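DyP (Bjerkandera adusta, PDB 3VXJ) probably oxidises dyes and phenolic compounds with hydrogen peroxide at a heme b cofactor, as a member of the dye-decolorizing peroxidase family. Local coordinates at residues P228-Y233 with A258-R263; A236-A241 with L247-G252; I270-T275 with P279-D284; R302-A307 with G403-L408. All coordinates share one frame; numbering follows the deposited sequence.

Overall arrangement
All four contacts lie on the same side of the chain's centre, in the part of the protein that holds the proximal heme ligand. Contact 2 is nested along the chain inside the loop closed by contact 1, and both use helix 249-261. Contact 3 follows, and contact 4 then joins the 302-307 loop to a segment 96 residues later. The centres of contacts 1 and 2 are about 12 Å apart, those of contacts 1 and 4 about 13 Å. Arg-259 of contact 1 reaches all three others: it packs on Ile-239, touches Ile-270 and bonds to the carbonyls of Gly-404 and Leu-405. The group thus joins the C-terminal end of helix 249-261, beside the heme, to the loops that pack around it.

Contact 1 of 4, residues P228-Y233 with A258-R263; sequences PEFNAY and ARMFGR. With HEM (protoporphyrin IX containing Fe), chain B.
Phe-230 meets Met-260 and Phe-261 in a buried apolar contact between two helices. The CE methyl of Met-260 lies obliquely against the ring, 3.8 Å from Phe-230 CE1. Met-260 bends at chi3 (76°), which carries CE back against the ring. Met-260 SD makes an oblique Met-aromatic contact, 5.3 Å from the centroid of the Phe-230 ring.

The aromatic contact is looser. Phe-230 CZ approaches the edge of the Phe-261 ring, near its plane, 4.3 Å from Phe-261 CE2. Phe-230 also stacks with Phe-167.

Heme contacts fall to the second segment. Phe-261 turns its ring edge onto the proximal face, with CE1 3.5 Å from the heme CHB. An alanine in place of Phe-261 would probably leave a gap between Phe-230 and the heme and strip cover from that part of the proximal face. Arg-263, a heme b binding residue, runs extended from CG to NE, and its CD lies 3.8 Å from CAA of a heme propionate arm. Its NH1 is bonded to the carbonyls of Gly-267 and Asn-288. The iron carries a water at 2.0 Å, and its axial protein ligand is His-308.

The contact joins helix 227-236 to the C-terminal end of helix 249-261. Backbone bonds tie Met-260 to His-308 and Phe-261 to Val-309, at the start of helix 308-312.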
loop_
_atom_site.group_PDB
_atom_site.type_symbol
_atom_site.label_atom_id
_atom_site.label_comp_id
_atom_site.label_asym_id
_atom_site.label_seq_id
_atom_site.Cartn_x
_atom_site.Cartn_y
_atom_site.Cartn_z
ATOM N N PRO A 228 16.947 11.415 3.933
ATOM C CA PRO A 228 18.132 12.210 3.575
ATOM C C PRO A 228 18.950 11.584 2.447
ATOM O O PRO A 228 19.481 12.303 1.596
ATOM C CB PRO A 228 18.942 12.219 4.871
ATOM C CG PRO A 228 17.932 12.066 5.942
ATOM C CD PRO A 228 16.930 11.093 5.374
ATOM N N GLU A 229 19.038 10.258 2.435
ATOM C CA GLU A 229 19.769 9.541 1.395
ATOM C C GLU A 229 19.107 9.712 0.021
ATOM O O GLU A 229 19.784 9.954 -0.970
ATOM C CB GLU A 229 19.899 8.059 1.756
ATOM C CG GLU A 229 20.811 7.770 2.957
ATOM C CD GLU A 229 20.122 7.893 4.322
ATOM O OE1 GLU A 229 18.958 8.356 4.433
ATOM O OE2 GLU A 229 20.771 7.522 5.322
ATOM N N PHE A 230 17.782 9.584 -0.025
ATOM C CA PHE A 230 17.022 9.817 -1.251
ATOM C C PHE A 230 17.256 11.231 -1.779
ATOM O O PHE A 230 17.563 11.433 -2.959
ATOM C CB PHE A 230 15.536 9.571 -0.968
ATOM C CG PHE A 230 14.619 9.959 -2.096
ATOM C CD1 PHE A 230 14.430 9.115 -3.184
ATOM C CD2 PHE A 230 13.932 11.167 -2.063
ATOM C CE1 PHE A 230 13.564 9.477 -4.222
ATOM C CE2 PHE A 230 13.067 11.530 -3.090
ATOM C CZ PHE A 230 12.897 10.691 -4.177
ATOM N N ASN A 231 17.104 12.214 -0.894
ATOM C CA ASN A 231 17.290 13.612 -1.261
ATOM C C ASN A 231 18.700 13.853 -1.802
ATOM O O ASN A 231 18.876 14.451 -2.869
ATOM C CB ASN A 231 17.031 14.502 -0.040
ATOM C CG ASN A 231 17.089 15.981 -0.368
ATOM O OD1 ASN A 231 16.233 16.498 -1.086
ATOM N ND2 ASN A 231 18.088 16.673 0.177
ATOM N N ALA A 232 19.709 13.370 -1.082
ATOM C CA ALA A 232 21.099 13.530 -1.505
ATOM C C ALA A 232 21.365 12.860 -2.847
ATOM O O ALA A 232 22.083 13.419 -3.681
ATOM C CB ALA A 232 22.045 12.998 -0.433
ATOM N N TYR A 233 20.778 11.680 -3.062
ATOM C CA TYR A 233 20.920 10.980 -4.333
ATOM C C TYR A 233 20.354 11.801 -5.492
ATOM O O TYR A 233 20.971 11.879 -6.553
ATOM C CB TYR A 233 20.251 9.599 -4.300
ATOM C CG TYR A 233 20.426 8.852 -5.603
ATOM C CD1 TYR A 233 21.593 8.139 -5.870
ATOM C CD2 TYR A 233 19.436 8.883 -6.585
ATOM C CE1 TYR A 233 21.762 7.464 -7.082
ATOM C CE2 TYR A 233 19.600 8.217 -7.793
ATOM C CZ TYR A 233 20.758 7.509 -8.038
ATOM O OH TYR A 233 20.908 6.853 -9.239
ATOM N N ALA A 258 10.630 13.025 -9.489
ATOM C CA ALA A 258 9.391 12.810 -10.241
ATOM C C ALA A 258 9.518 11.719 -11.300
ATOM O O ALA A 258 8.570 10.971 -11.540
ATOM C CB ALA A 258 8.892 14.129 -10.862
ATOM N N ARG A 259 10.683 11.626 -11.928
ATOM C CA ARG A 259 10.955 10.595 -12.927
ATOM C C ARG A 259 10.998 9.202 -12.293
ATOM O O ARG A 259 10.578 8.211 -12.909
ATOM C CB ARG A 259 12.273 10.901 -13.648
ATOM C CG ARG A 259 12.250 12.177 -14.485
ATOM C CD ARG A 259 11.462 11.999 -15.755
ATOM N NE ARG A 259 12.208 11.198 -16.720
ATOM C CZ ARG A 259 11.760 10.906 -17.937
ATOM N NH1 ARG A 259 10.580 11.347 -18.341
ATOM N NH2 ARG A 259 12.501 10.178 -18.752
ATOM N N MET A 260 11.503 9.130 -11.064
ATOM C CA MET A 260 11.561 7.864 -10.340
ATOM C C MET A 260 10.164 7.379 -9.963
ATOM O O MET A 260 9.878 6.177 -10.033
ATOM C CB MET A 260 12.450 7.996 -9.103
ATOM C CG MET A 260 13.910 8.199 -9.461
ATOM S SD MET A 260 14.918 8.881 -8.120
ATOM C CE MET A 260 15.110 7.444 -7.097
ATOM N N PHE A 261 9.289 8.307 -9.576
ATOM C CA PHE A 261 7.940 7.928 -9.151
ATOM C C PHE A 261 6.933 7.812 -10.280
ATOM O O PHE A 261 6.011 6.980 -10.215
ATOM C CB PHE A 261 7.396 8.881 -8.086
ATOM C CG PHE A 261 7.737 8.456 -6.688
ATOM C CD1 PHE A 261 6.986 7.465 -6.055
ATOM C CD2 PHE A 261 8.819 9.012 -6.018
ATOM C CE1 PHE A 261 7.309 7.041 -4.773
ATOM C CE2 PHE A 261 9.142 8.595 -4.725
ATOM C CZ PHE A 261 8.383 7.615 -4.104
ATOM N N GLY A 262 7.098 8.653 -11.300
ATOM C CA GLY A 262 6.081 8.842 -12.336
ATOM C C GLY A 262 5.061 9.927 -12.010
ATOM O O GLY A 262 4.136 10.168 -12.800
ATOM N N ARG A 263 5.220 10.582 -10.858
ATOM C CA ARG A 263 4.428 11.745 -10.462
ATOM C C ARG A 263 5.337 12.737 -9.778
ATOM O O ARG A 263 6.293 12.354 -9.109
ATOM C CB ARG A 263 3.317 11.364 -9.480
ATOM C CG ARG A 263 2.203 10.501 -10.037
ATOM C CD ARG A 263 1.109 10.346 -9.004
ATOM N NE ARG A 263 0.041 9.483 -9.505
ATOM C CZ ARG A 263 -1.021 9.884 -10.200
ATOM N NH1 ARG A 263 -1.260 11.174 -10.421
ATOM N NH2 ARG A 263 -1.889 8.970 -10.626
HETATM C CHA HEM B . 1.316 4.596 -6.208
HETATM C CHB HEM B . 4.666 5.701 -2.903
HETATM C CHC HEM B . 5.428 1.003 -2.038
HETATM C CHD HEM B . 2.056 -0.129 -5.313
HETATM C C1A HEM B . 2.179 5.302 -5.415
HETATM C C2A HEM B . 2.334 6.739 -5.417
HETATM C C3A HEM B . 3.274 7.040 -4.504
HETATM C C4A HEM B . 3.709 5.808 -3.886
HETATM C CMA HEM B . 3.799 8.438 -4.126
HETATM C CAA HEM B . 1.590 7.703 -6.368
HETATM C CBA HEM B . 0.236 8.204 -5.863
HETATM C CGA HEM B . -0.857 7.163 -5.895
HETATM O O1A HEM B . -1.331 6.776 -6.984
HETATM O O2A HEM B . -1.288 6.731 -4.789
HETATM C C1B HEM B . 5.158 4.528 -2.365
HETATM C C2B HEM B . 6.172 4.429 -1.336
HETATM C C3B HEM B . 6.381 3.122 -1.092
HETATM C C4B HEM B . 5.491 2.372 -1.954
HETATM C CMB HEM B . 6.868 5.647 -0.690
HETATM C CAB HEM B . 7.342 2.475 -0.073
HETATM C CBB HEM B . 7.765 3.122 1.015
HETATM C C1C HEM B . 4.614 0.293 -2.884
HETATM C C2C HEM B . 4.588 -1.151 -3.019
HETATM C C3C HEM B . 3.663 -1.466 -3.940
HETATM C C4C HEM B . 3.078 -0.226 -4.401
HETATM C CMC HEM B . 5.479 -2.112 -2.210
HETATM C CAC HEM B . 3.229 -2.865 -4.451
HETATM C CBC HEM B . 4.111 -3.860 -4.618
HETATM C C1D HEM B . 1.513 1.035 -5.793
HETATM C C2D HEM B . 0.370 1.080 -6.670
HETATM C C3D HEM B . 0.150 2.533 -6.955
HETATM C C4D HEM B . 1.172 3.235 -6.220
HETATM C CMD HEM B . -0.471 -0.073 -7.243
HETATM C CAD HEM B . -0.949 3.085 -7.874
HETATM C CBD HEM B . -0.447 2.964 -9.310
HETATM C CGD HEM B . -1.476 3.438 -10.300
HETATM O O1D HEM B . -1.114 4.284 -11.161
HETATM O O2D HEM B . -2.641 2.983 -10.241
HETATM N NA HEM B . 3.045 4.772 -4.492
HETATM N NB HEM B . 4.782 3.248 -2.751
HETATM N NC HEM B . 3.705 0.821 -3.771
HETATM N ND HEM B . 1.949 2.329 -5.516
HETATM FE FE HEM B . 3.426 2.789 -4.177
HETATM O O HOH W 1 2.000 2.918 -2.791
#

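Contact 2 of 4, residues A236-A241 with L247-G252; sequences ANAIPA and LTQQEG
Ile-239 O is met by a water, by Gly-252 CA and by Leu-247 CD1. Water 2 lies 2.8 Å from Ile-239 O. It can donate to Ile-239 O and Leu-247 O, though perhaps not to all its neighbouring acceptors at once. Gly-252 CA makes a CA-H...O contact with Ile-239 O at 3.3 Å. The absence of a side chain at Gly-252 lets the carbonyl sit this close.

Two backbone hydrogen bonds tie the segments. Leu-247 N donates to Pro-240 O at 3.0 Å in a nearly straight bond (167°). Ile-239 N donates to Gly-252 O at 3.1 Å, but from above the carbonyl plane, 61° out of it.

The van der Waals part is centred on Leu-247 and Ala-238. Leu-247 CD1 sits 3.5 Å from Ile-239 O and 4.4 Å from Ile-239 CG2, while CG packs on Ala-241 CA. Its CG is anti to the carbonyl carbon (chi1 -59°), which places the branch over the 239-241 backbone. An alanine at Leu-247 would probably keep the backbone bond but open a gap beside Ile-239 and Ala-241. Ala-238 CB presses on Gln-249 O at 3.5 Å. The Gln-249 amide itself reaches Leu-235 O.

Thr-248 and Glu-251 form a capping box: Thr-248 OG1 accepts from Glu-251 N, and Glu-251 OE1 accepts from Thr-248 N. It closes the N-terminal end of helix 249-261. The contact thus pins the loop after helix 227-236 to the start of helix 249-261, with the short strands 241-242 and 245-246 in the connection between them. Ile-239 and Leu-247 both pack on Phe-255.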
loop_
_atom_site.group_PDB
_atom_site.type_symbol
_atom_site.label_atom_id
_atom_site.label_comp_id
_atom_site.label_asym_id
_atom_site.label_seq_id
_atom_site.Cartn_x
_atom_site.Cartn_y
_atom_site.Cartn_z
ATOM N N ALA A 236 22.731 14.718 -6.171
ATOM C CA ALA A 236 23.971 14.253 -6.805
ATOM C C ALA A 236 23.781 13.845 -8.263
ATOM O O ALA A 236 24.718 13.913 -9.066
ATOM C CB ALA A 236 24.570 13.101 -6.010
ATOM N N ASN A 237 22.563 13.434 -8.605
ATOM C CA ASN A 237 22.255 12.917 -9.936
ATOM C C ASN A 237 21.232 13.771 -10.677
ATOM O O ASN A 237 20.568 13.316 -11.615
ATOM C CB ASN A 237 21.818 11.458 -9.831
ATOM C CG ASN A 237 22.947 10.568 -9.380
ATOM O OD1 ASN A 237 23.802 10.186 -10.181
ATOM N ND2 ASN A 237 22.980 10.257 -8.093
ATOM N N ALA A 238 21.116 15.020 -10.237
ATOM C CA ALA A 238 20.137 15.959 -10.775
ATOM C C ALA A 238 20.180 15.972 -12.291
ATOM O O ALA A 238 21.251 15.991 -12.895
ATOM C CB ALA A 238 20.398 17.354 -10.234
ATOM N N ILE A 239 19.011 15.947 -12.913
ATOM C CA ILE A 239 18.933 15.954 -14.369
ATOM C C ILE A 239 19.313 17.348 -14.876
ATOM O O ILE A 239 18.740 18.334 -14.419
ATOM C CB ILE A 239 17.533 15.508 -14.837
ATOM C CG1 ILE A 239 17.318 14.043 -14.442
ATOM C CG2 ILE A 239 17.366 15.713 -16.335
ATOM C CD1 ILE A 239 15.930 13.531 -14.588
ATOM N N PRO A 240 20.302 17.435 -15.787
ATOM C CA PRO A 240 20.774 18.772 -16.186
ATOM C C PRO A 240 19.776 19.593 -17.001
ATOM O O PRO A 240 19.801 20.811 -16.915
ATOM C CB PRO A 240 22.028 18.488 -17.029
ATOM C CG PRO A 240 21.955 17.085 -17.409
ATOM C CD PRO A 240 21.121 16.362 -16.380
ATOM N N ALA A 241 18.921 18.936 -17.784
ATOM C CA ALA A 241 17.996 19.625 -18.689
ATOM C C ALA A 241 16.858 18.696 -19.063
ATOM O O ALA A 241 17.001 17.474 -19.021
ATOM C CB ALA A 241 18.715 20.074 -19.954
ATOM N N LEU A 247 17.923 23.032 -16.386
ATOM C CA LEU A 247 17.387 23.016 -15.037
ATOM C C LEU A 247 18.455 23.426 -14.049
ATOM O O LEU A 247 19.618 23.047 -14.198
ATOM C CB LEU A 247 16.889 21.610 -14.694
ATOM C CG LEU A 247 15.793 21.040 -15.603
ATOM C CD1 LEU A 247 15.566 19.576 -15.275
ATOM C CD2 LEU A 247 14.492 21.841 -15.466
ATOM N N THR A 248 18.072 24.205 -13.044
ATOM C CA THR A 248 18.977 24.430 -11.922
ATOM C C THR A 248 19.159 23.076 -11.242
ATOM O O THR A 248 18.347 22.158 -11.455
ATOM C CB THR A 248 18.404 25.419 -10.899
ATOM O OG1 THR A 248 17.232 24.848 -10.306
ATOM C CG2 THR A 248 18.061 26.767 -11.552
ATOM N N GLN A 249 20.185 22.939 -10.414
ATOM C CA GLN A 249 20.367 21.679 -9.706
ATOM C C GLN A 249 19.133 21.307 -8.884
ATOM O O GLN A 249 18.711 20.153 -8.898
ATOM C CB GLN A 249 21.611 21.697 -8.833
ATOM C CG GLN A 249 21.857 20.351 -8.176
ATOM C CD GLN A 249 22.885 20.413 -7.081
ATOM O OE1 GLN A 249 23.197 21.490 -6.563
ATOM N NE2 GLN A 249 23.411 19.253 -6.701
ATOM N N GLN A 250 18.553 22.274 -8.176
ATOM C CA GLN A 250 17.380 21.969 -7.361
ATOM C C GLN A 250 16.234 21.484 -8.242
ATOM O O GLN A 250 15.580 20.500 -7.910
ATOM C CB GLN A 250 16.961 23.148 -6.476
ATOM C CG GLN A 250 15.909 22.789 -5.391
ATOM C CD GLN A 250 16.405 21.779 -4.340
ATOM O OE1 GLN A 250 17.521 21.885 -3.823
ATOM N NE2 GLN A 250 15.557 20.811 -4.007
ATOM N N GLU A 251 16.018 22.150 -9.375
ATOM C CA GLU A 251 14.984 21.728 -10.323
ATOM C C GLU A 251 15.266 20.330 -10.859
ATOM O O GLU A 251 14.348 19.519 -11.025
ATOM C CB GLU A 251 14.878 22.714 -11.493
ATOM C CG GLU A 251 14.197 24.017 -11.127
ATOM C CD GLU A 251 14.377 25.103 -12.169
ATOM O OE1 GLU A 251 15.189 24.941 -13.111
ATOM O OE2 GLU A 251 13.688 26.143 -12.039
ATOM N N GLY A 252 16.533 20.063 -11.161
ATOM C CA GLY A 252 16.929 18.782 -11.737
ATOM C C GLY A 252 16.786 17.639 -10.749
ATOM O O GLY A 252 16.515 16.502 -11.149
HETATM O O HOH W 2 20.223 20.150 -12.869
#

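Contact 3 of 4, residues I270-T275 with P279-D284; sequences IDLAPT and PALGAD
Leu-272 and Ala-273 meet Leu-281 in a small, purely apolar contact between a loop and the short helix 279-282. It lies in the C-terminal part of the DyP-type peroxidase fold, of the dimeric alpha+beta barrel clan. The loop follows helix 249-261 and doubles back to the short helix after only three intervening residues. Residues 270-272 make a helix-like turn that lacks the regular bonds, and Ala-273 follows in a more extended conformation.

The touch is near the heme but not on it. The side chain of Leu-281 is about 7 Å from that of Arg-263, a heme-binding residue. The side chain of Leu-272 is about 11 Å from the heme.

Polar bonds engage each segment separately. Trp-264 NE1 donates to Ala-273 O. Leu-281 N is bonded to Asp-278 OD1, just ahead of the helix, and the Leu-281 side chain also touches Arg-287. Within the second segment, Ala-283 N donates to Pro-279 O at 3.1 Å and Asp-284 N to Leu-281 O at 2.9 Å. The contact itself rests on van der Waals packing.

Leu-281 does the reaching, since the backbones stay well apart: the CA atoms of Ala-273 and Leu-281 are 8.5 Å from each other. Its CG is anti to the backbone N (chi1 170°), and chi2 of 61° brings CD2 toward the loop. Both loop residues meet that same methyl: Leu-281 CD2 lies 3.9 Å from Leu-272 CB and 4.4 Å from Ala-273 CB.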
loop_
_atom_site.group_PDB
_atom_site.type_symbol
_atom_site.label_atom_id
_atom_site.label_comp_id
_atom_site.label_asym_id
_atom_site.label_seq_id
_atom_site.Cartn_x
_atom_site.Cartn_y
_atom_site.Cartn_z
ATOM N N ILE A 270 3.565 12.669 -14.432
ATOM C CA ILE A 270 4.508 13.167 -15.425
ATOM C C ILE A 270 4.080 12.875 -16.872
ATOM O O ILE A 270 4.443 13.612 -17.784
ATOM C CB ILE A 270 5.980 12.725 -15.146
ATOM C CG1 ILE A 270 6.198 11.226 -15.405
ATOM C CG2 ILE A 270 6.426 13.167 -13.723
ATOM C CD1 ILE A 270 7.632 10.767 -15.100
ATOM N N ASP A 271 3.240 11.860 -17.072
ATOM C CA ASP A 271 2.726 11.592 -18.416
ATOM C C ASP A 271 1.915 12.795 -18.931
ATOM O O ASP A 271 1.925 13.082 -20.123
ATOM C CB ASP A 271 1.881 10.316 -18.431
ATOM C CG ASP A 271 1.617 9.805 -19.825
ATOM O OD1 ASP A 271 2.460 10.051 -20.723
ATOM O OD2 ASP A 271 0.574 9.146 -20.010
ATOM N N LEU A 272 1.240 13.509 -18.027
ATOM C CA LEU A 272 0.510 14.740 -18.386
ATOM C C LEU A 272 1.327 16.025 -18.229
ATOM O O LEU A 272 1.085 17.004 -18.941
ATOM C CB LEU A 272 -0.779 14.867 -17.572
ATOM C CG LEU A 272 -1.799 13.738 -17.733
ATOM C CD1 LEU A 272 -3.021 14.009 -16.853
ATOM C CD2 LEU A 272 -2.207 13.575 -19.194
ATOM N N ALA A 273 2.269 16.013 -17.289
ATOM C CA ALA A 273 3.101 17.169 -16.960
ATOM C C ALA A 273 4.564 16.728 -17.039
ATOM O O ALA A 273 5.232 16.551 -16.015
ATOM C CB ALA A 273 2.757 17.662 -15.566
ATOM N N PRO A 274 5.081 16.541 -18.267
ATOM C CA PRO A 274 6.366 15.861 -18.411
ATOM C C PRO A 274 7.621 16.691 -18.140
ATOM O O PRO A 274 8.689 16.097 -18.000
ATOM C CB PRO A 274 6.339 15.366 -19.861
ATOM C CG PRO A 274 5.450 16.312 -20.567
ATOM C CD PRO A 274 4.397 16.717 -19.565
ATOM N N THR A 275 7.511 18.017 -18.071
ATOM C CA THR A 275 8.702 18.868 -17.906
ATOM C C THR A 275 8.727 19.767 -16.676
ATOM O O THR A 275 9.796 20.227 -16.282
ATOM C CB THR A 275 8.976 19.733 -19.149
ATOM O OG1 THR A 275 7.831 20.551 -19.414
ATOM C CG2 THR A 275 9.293 18.849 -20.357
ATOM N N PRO A 279 0.879 21.923 -9.973
ATOM C CA PRO A 279 0.230 21.611 -8.707
ATOM C C PRO A 279 -1.302 21.635 -8.779
ATOM O O PRO A 279 -1.945 20.866 -8.068
ATOM C CB PRO A 279 0.761 22.693 -7.758
ATOM C CG PRO A 279 2.050 23.128 -8.367
ATOM C CD PRO A 279 1.847 23.028 -9.846
ATOM N N ALA A 280 -1.864 22.480 -9.650
ATOM C CA ALA A 280 -3.316 22.508 -9.871
ATOM C C ALA A 280 -3.814 21.156 -10.371
ATOM O O ALA A 280 -4.857 20.655 -9.916
ATOM C CB ALA A 280 -3.705 23.630 -10.846
ATOM N N LEU A 281 -3.062 20.564 -11.295
ATOM C CA LEU A 281 -3.370 19.222 -11.789
ATOM C C LEU A 281 -3.222 18.137 -10.710
ATOM O O LEU A 281 -4.083 17.268 -10.586
ATOM C CB LEU A 281 -2.504 18.895 -13.002
ATOM C CG LEU A 281 -2.528 17.455 -13.514
ATOM C CD1 LEU A 281 -3.929 17.035 -13.968
ATOM C CD2 LEU A 281 -1.536 17.332 -14.651
ATOM N N GLY A 282 -2.137 18.194 -9.937
ATOM C CA GLY A 282 -1.915 17.240 -8.844
ATOM C C GLY A 282 -3.067 17.172 -7.860
ATOM O O GLY A 282 -3.407 16.091 -7.367
ATOM N N ALA A 283 -3.664 18.328 -7.590
ATOM C CA ALA A 283 -4.778 18.443 -6.650
ATOM C C ALA A 283 -6.138 18.298 -7.335
ATOM O O ALA A 283 -7.168 18.678 -6.768
ATOM C CB ALA A 283 -4.693 19.776 -5.912
ATOM N N ASP A 284 -6.152 17.757 -8.547
ATOM C CA ASP A 284 -7.395 17.646 -9.318
ATOM C C ASP A 284 -7.750 16.184 -9.566
ATOM O O ASP A 284 -7.262 15.602 -10.531
ATOM C CB ASP A 284 -7.271 18.383 -10.655
ATOM C CG ASP A 284 -8.576 18.390 -11.452
ATOM O OD1 ASP A 284 -9.558 17.754 -11.019
ATOM O OD2 ASP A 284 -8.603 19.016 -12.529
#

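Contact 4 of 4, residues R302-A307 with G403-L408; sequences RCPFGA and GGLDPL
Pro-304 packs its ring against Gly-404 and Leu-405, and this van der Waals contact carries the pairing of two loops. Pro-304 CG is 4.0 Å from Leu-405 CD2, and the proline ring and the leucine chain lie roughly perpendicular. The CB of Leu-405 points away from the other segment. Its CG is anti to the carbonyl carbon (chi1 -60°), and the CD2 methyl turns back to the proline. Pro-304 CG also touches a backbone carbonyl, lying 3.7 Å from Gly-404 O. Gly-404 has positive phi, a conformation that glycine adopts readily.

Polar links between the loops run through a water and through Arg-259. Water 3 sits between the loops, 2.8 Å from Gly-403 O and in a weak bond to Gly-306 N. The carbonyls of Gly-404 and Leu-405 are each bonded to the guanidinium of Arg-259, whose side chain also touches Pro-304. That arginine ties both loops to helix 249-261.

Each loop has its own turn. Asp-406 OD1 accepts from Leu-408 N at 2.9 Å, an Asx turn in which the donor lies 35° out of the carboxylate plane. Residues Pro-304 to Ala-307 form a type I beta turn, and Ala-307 is the N-cap residue of helix 308-312. The contact thus packs the 403-408 loop against the turn that leads into that helix, whose first residue, His-308, is the axial heme ligand on the proximal side of this heme peroxidase.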
loop_
_atom_site.group_PDB
_atom_site.type_symbol
_atom_site.label_atom_id
_atom_site.label_comp_id
_atom_site.label_asym_id
_atom_site.label_seq_id
_atom_site.Cartn_x
_atom_site.Cartn_y
_atom_site.Cartn_z
ATOM N N ARG A 302 8.276 11.260 -22.011
ATOM C CA ARG A 302 7.194 11.671 -21.121
ATOM C C ARG A 302 7.220 10.945 -19.775
ATOM O O ARG A 302 6.857 11.527 -18.764
ATOM C CB ARG A 302 5.838 11.523 -21.809
ATOM C CG ARG A 302 5.695 12.420 -23.029
ATOM C CD ARG A 302 4.282 12.418 -23.605
ATOM N NE ARG A 302 3.371 13.213 -22.789
ATOM C CZ ARG A 302 3.179 14.523 -22.914
ATOM N NH1 ARG A 302 3.838 15.221 -23.818
ATOM N NH2 ARG A 302 2.328 15.149 -22.109
ATOM N N CYS A 303 7.624 9.678 -19.768
ATOM C CA CYS A 303 7.697 8.884 -18.530
ATOM C C CYS A 303 8.656 7.720 -18.730
ATOM O O CYS A 303 8.537 7.006 -19.728
ATOM C CB CYS A 303 6.308 8.334 -18.161
ATOM S SG CYS A 303 6.222 7.535 -16.542
ATOM N N PRO A 304 9.593 7.494 -17.776
ATOM C CA PRO A 304 10.404 6.270 -17.894
ATOM C C PRO A 304 9.553 5.003 -17.868
ATOM O O PRO A 304 8.475 4.987 -17.261
ATOM C CB PRO A 304 11.315 6.317 -16.656
ATOM C CG PRO A 304 11.309 7.780 -16.227
ATOM C CD PRO A 304 9.918 8.250 -16.546
ATOM N N PHE A 305 10.044 3.951 -18.508
ATOM C CA PHE A 305 9.343 2.669 -18.479
ATOM C C PHE A 305 9.291 2.082 -17.071
ATOM O O PHE A 305 8.344 1.366 -16.738
ATOM C CB PHE A 305 9.988 1.650 -19.423
ATOM C CG PHE A 305 10.015 2.073 -20.869
ATOM C CD1 PHE A 305 8.882 2.597 -21.492
ATOM C CD2 PHE A 305 11.175 1.897 -21.629
ATOM C CE1 PHE A 305 8.914 2.974 -22.838
ATOM C CE2 PHE A 305 11.213 2.280 -22.966
ATOM C CZ PHE A 305 10.078 2.809 -23.568
ATOM N N GLY A 306 10.295 2.401 -16.252
ATOM C CA GLY A 306 10.475 1.804 -14.926
ATOM C C GLY A 306 10.092 2.664 -13.724
ATOM O O GLY A 306 10.399 2.290 -12.591
ATOM N N ALA A 307 9.406 3.791 -13.950
ATOM C CA ALA A 307 8.886 4.628 -12.865
ATOM C C ALA A 307 7.926 3.833 -11.964
ATOM O O ALA A 307 7.194 2.958 -12.441
ATOM C CB ALA A 307 8.193 5.848 -13.440
ATOM N N GLY A 403 16.887 2.333 -16.350
ATOM C CA GLY A 403 17.213 3.184 -17.483
ATOM C C GLY A 403 16.221 4.318 -17.627
ATOM O O GLY A 403 15.189 4.369 -16.943
ATOM N N GLY A 404 16.534 5.230 -18.535
ATOM C CA GLY A 404 15.566 6.194 -19.014
ATOM C C GLY A 404 15.154 7.317 -18.095
ATOM O O GLY A 404 14.274 8.087 -18.451
ATOM N N LEU A 405 15.792 7.450 -16.937
ATOM C CA LEU A 405 15.416 8.527 -16.014
ATOM C C LEU A 405 15.710 9.924 -16.567
ATOM O O LEU A 405 14.995 10.872 -16.254
ATOM C CB LEU A 405 16.059 8.338 -14.635
ATOM C CG LEU A 405 15.744 7.059 -13.848
ATOM C CD1 LEU A 405 16.357 7.152 -12.453
ATOM C CD2 LEU A 405 14.244 6.765 -13.772
ATOM N N ASP A 406 16.757 10.049 -17.371
ATOM C CA ASP A 406 17.048 11.306 -18.047
ATOM C C ASP A 406 16.386 11.289 -19.422
ATOM O O ASP A 406 16.817 10.551 -20.314
ATOM C CB ASP A 406 18.563 11.520 -18.165
ATOM C CG ASP A 406 18.926 12.881 -18.727
ATOM O OD1 ASP A 406 18.084 13.495 -19.404
ATOM O OD2 ASP A 406 20.067 13.333 -18.508
ATOM N N PRO A 407 15.345 12.119 -19.607
ATOM C CA PRO A 407 14.613 12.081 -20.875
ATOM C C PRO A 407 15.451 12.460 -22.093
ATOM O O PRO A 407 15.083 12.111 -23.209
ATOM C CB PRO A 407 13.496 13.105 -20.659
ATOM C CG PRO A 407 14.071 14.086 -19.664
ATOM C CD PRO A 407 14.882 13.213 -18.732
ATOM N N LEU A 408 16.564 13.164 -21.877
ATOM C CA LEU A 408 17.427 13.597 -22.983
ATOM C C LEU A 408 18.614 12.658 -23.180
ATOM O O LEU A 408 19.397 12.836 -24.107
ATOM C CB LEU A 408 17.903 15.051 -22.795
ATOM C CG LEU A 408 16.824 16.121 -22.553
ATOM C CD1 LEU A 408 17.437 17.520 -22.532
ATOM C CD2 LEU A 408 15.693 16.045 -23.584
HETATM O O HOH W 3 13.000 2.689 -17.208
#